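Local coordinates for NAD-dependent epimerase/dehydratase domain-containing protein (Ruegeria pomeroyi DSS-3, PDB 3IUS) that is of unknown function but probably binds NAD through a Rossmann-type fold related to short-chain epimerases and dehydratases, at residues Gly153-Gly158 and Val275-Leu280. Numbering follows the deposited sequence.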
ATOM      1  N   GLY A 153      -1.665   4.424   4.636  1.00 15.34           N
ATOM      2  CA  GLY A 153      -1.835   5.437   3.606  1.00 14.98           C
ATOM      3  C   GLY A 153      -0.513   5.779   2.941  1.00 17.43           C
ATOM      4  O   GLY A 153       0.443   6.188   3.606  1.00 17.63           O
ATOM      5  N   ILE A 154      -0.456   5.611   1.627  1.00 15.38           N
ATOM      6  CA  ILE A 154       0.794   5.760   0.890  1.00 15.52           C
ATOM      7  C   ILE A 154       1.111   7.208   0.513  1.00 17.48           C
ATOM      8  O   ILE A 154       0.236   7.949   0.057  1.00 17.30           O
ATOM      9  CB  ILE A 154       0.786   4.897  -0.387  1.00 18.31           C
ATOM     10  CG1 ILE A 154       0.480   3.435  -0.039  1.00 17.15           C
ATOM     11  CG2 ILE A 154       2.117   5.011  -1.118  1.00 16.23           C
ATOM     12  CD1 ILE A 154       0.200   2.572  -1.243  1.00 22.45           C
ATOM     13  N   TYR A 155       2.365   7.603   0.709  1.00 15.70           N
ATOM     14  CA  TYR A 155       2.846   8.888   0.212  1.00 15.93           C
ATOM     15  C   TYR A 155       4.270   8.769  -0.313  1.00 17.31           C
ATOM     16  O   TYR A 155       4.956   7.768  -0.079  1.00 19.24           O
ATOM     17  CB  TYR A 155       2.717   9.994   1.270  1.00 16.95           C
ATOM     18  CG  TYR A 155       3.807  10.027   2.333  1.00 17.84           C
ATOM     19  CD1 TYR A 155       4.738  11.061   2.370  1.00 20.23           C
ATOM     20  CD2 TYR A 155       3.891   9.039   3.315  1.00 15.76           C
ATOM     21  CE1 TYR A 155       5.726  11.108   3.347  1.00 17.87           C
ATOM     22  CE2 TYR A 155       4.880   9.078   4.299  1.00 15.89           C
ATOM     23  CZ  TYR A 155       5.799  10.112   4.303  1.00 17.99           C
ATOM     24  OH  TYR A 155       6.776  10.167   5.277  1.00 18.00           O
ATOM     25  N   GLY A 156       4.707   9.785  -1.043  1.00 16.26           N
ATOM     26  CA  GLY A 156       5.998   9.736  -1.702  1.00 19.08           C
ATOM     27  C   GLY A 156       6.105  10.737  -2.835  1.00 21.22           C
ATOM     28  O   GLY A 156       5.249  11.613  -2.985  1.00 21.21           O
ATOM     29  N   PRO A 157       7.164  10.619  -3.647  1.00 24.50           N
ATOM     30  CA  PRO A 157       7.355  11.545  -4.767  1.00 26.22           C
ATOM     31  C   PRO A 157       6.135  11.511  -5.677  1.00 29.52           C
ATOM     32  O   PRO A 157       5.669  10.427  -6.019  1.00 31.04           O
ATOM     33  CB  PRO A 157       8.570  10.965  -5.497  1.00 25.04           C
ATOM     34  CG  PRO A 157       9.286  10.152  -4.474  1.00 26.38           C
ATOM     35  CD  PRO A 157       8.213   9.587  -3.590  1.00 23.30           C
ATOM     36  N   GLY A 158       5.616  12.676  -6.048  1.00 27.99           N
ATOM     37  CA  GLY A 158       4.470  12.736  -6.936  1.00 32.15           C
ATOM     38  C   GLY A 158       3.172  12.486  -6.199  1.00 33.52           C
ATOM     39  O   GLY A 158       2.090  12.727  -6.729  1.00 34.49           O
ATOM     40  N   VAL A 275      10.040  13.751   8.827  1.00 14.72           N
ATOM     41  CA  VAL A 275      11.261  13.511   8.062  1.00 14.77           C
ATOM     42  C   VAL A 275      10.934  13.169   6.611  1.00 14.97           C
ATOM     43  O   VAL A 275      11.671  13.545   5.693  1.00 15.16           O
ATOM     44  CB  VAL A 275      12.159  12.421   8.695  1.00 23.33           C
ATOM     45  CG1 VAL A 275      12.863  12.973   9.931  1.00 28.74           C
ATOM     46  CG2 VAL A 275      11.348  11.210   9.047  1.00 25.53           C
ATOM     47  N   GLY A 276       9.823  12.466   6.406  1.00 14.94           N
ATOM     48  CA  GLY A 276       9.356  12.166   5.064  1.00 15.15           C
ATOM     49  C   GLY A 276       9.011  13.433   4.291  1.00 16.90           C
ATOM     50  O   GLY A 276       9.395  13.599   3.131  1.00 16.75           O
ATOM     51  N   LEU A 277       8.279  14.330   4.936  1.00 16.40           N
ATOM     52  CA  LEU A 277       7.870  15.579   4.293  1.00 15.83           C
ATOM     53  C   LEU A 277       9.033  16.519   3.981  1.00 18.09           C
ATOM     54  O   LEU A 277       9.040  17.187   2.942  1.00 17.95           O
ATOM     55  CB  LEU A 277       6.811  16.312   5.128  1.00 20.68           C
ATOM     56  CG  LEU A 277       5.359  16.171   4.663  1.00 23.76           C
ATOM     57  CD1 LEU A 277       5.007  14.722   4.503  1.00 16.53           C
ATOM     58  CD2 LEU A 277       4.374  16.860   5.610  1.00 17.39           C
ATOM     59  N   GLU A 278      10.000  16.592   4.886  1.00 15.82           N
ATOM     60  CA  GLU A 278      11.163  17.438   4.664  1.00 15.96           C
ATOM     61  C   GLU A 278      11.949  16.962   3.443  1.00 16.08           C
ATOM     62  O   GLU A 278      12.398  17.770   2.636  1.00 16.59           O
ATOM     63  CB  GLU A 278      12.044  17.480   5.912  1.00 15.72           C
ATOM     64  CG  GLU A 278      11.301  17.973   7.142  1.00 44.89           C
ATOM     65  CD  GLU A 278      12.170  18.029   8.383  1.00 48.04           C
ATOM     66  OE1 GLU A 278      12.967  18.985   8.505  1.00 54.56           O
ATOM     67  OE2 GLU A 278      12.043  17.126   9.238  1.00 39.68           O
ATOM     68  N   ALA A 279      12.102  15.643   3.314  1.00 15.89           N
ATOM     69  CA  ALA A 279      12.778  15.059   2.160  1.00 19.60           C
ATOM     70  C   ALA A 279      11.996  15.244   0.861  1.00 17.74           C
ATOM     71  O   ALA A 279      12.578  15.523  -0.186  1.00 16.56           O
ATOM     72  CB  ALA A 279      13.047  13.573   2.399  1.00 15.73           C
ATOM     73  N   LEU A 280      10.678  15.070   0.929  1.00 18.69           N
ATOM     74  CA  LEU A 280       9.819  15.226  -0.240  0.50 19.65           C
ATOM     75  C   LEU A 280       9.878  16.641  -0.795  1.00 16.97           C
ATOM     76  O   LEU A 280       9.939  16.840  -2.009  1.00 17.27           O
ATOM     77  CB  LEU A 280       8.370  14.865   0.094  0.50 20.45           C
ATOM     78  CG  LEU A 280       7.909  13.480  -0.362  0.50 24.35           C
ATOM     79  CD1 LEU A 280       8.769  12.409   0.271  0.50 27.75           C
ATOM     80  CD2 LEU A 280       6.435  13.254  -0.048  0.50 22.12           C
TER
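The Y155 ring meets helix 273-282 mostly along one edge. Near the ring plane lie L280 CD2, 3.7 Å from Y155 CD1, and the backbone of G276; L277 CD1 approaches obliquely, 3.9 Å from Y155 CE1. R182 makes a cation-pi contact with the same ring, and H184 packs against it edge-to-face. With CG between the backbone N and the carbonyl carbon (chi1 80°), the ring extends toward the helix, and its hydroxyl ends against bare backbone: Y155 OH is 3.3 Å from G276 CA. A beta carbon at G276 would point at the strand and lie 1.7 Å from Y155 OH, a clash, and glycine allows the close approach. The leucines differ in how they meet the ring, the L277 side chain at about a right angle to that of Y155, the L280 side chain at a slant. L280 also leans past the ring onto the chain beyond the strand, with CD2 3.6 Å from G156 O and CG 4.4 Å from P157 N. L280 has two conformers, and its distances belong to one of them, so its share of the contact is less certain. An alanine in place of Y155 would probably open a gap between strand and helix, with L277 CD1 and L280 CD2 losing their aromatic partner and R182 its cation-pi mate. The contact thus joins the C-terminal end of strand 146-155, in the parallel Rossmann-type sheet, to a helix near the chain terminus, with segment axes 11.8 Å apart. L277 also touches V218, Y221 and L225 of helix 215-226. Across the two segments the chemistry is apolar and van der Waals, which implies that shape complementarity, chiefly a tyrosine fitted against a glycine and L277, makes this contact rather than polar pairing.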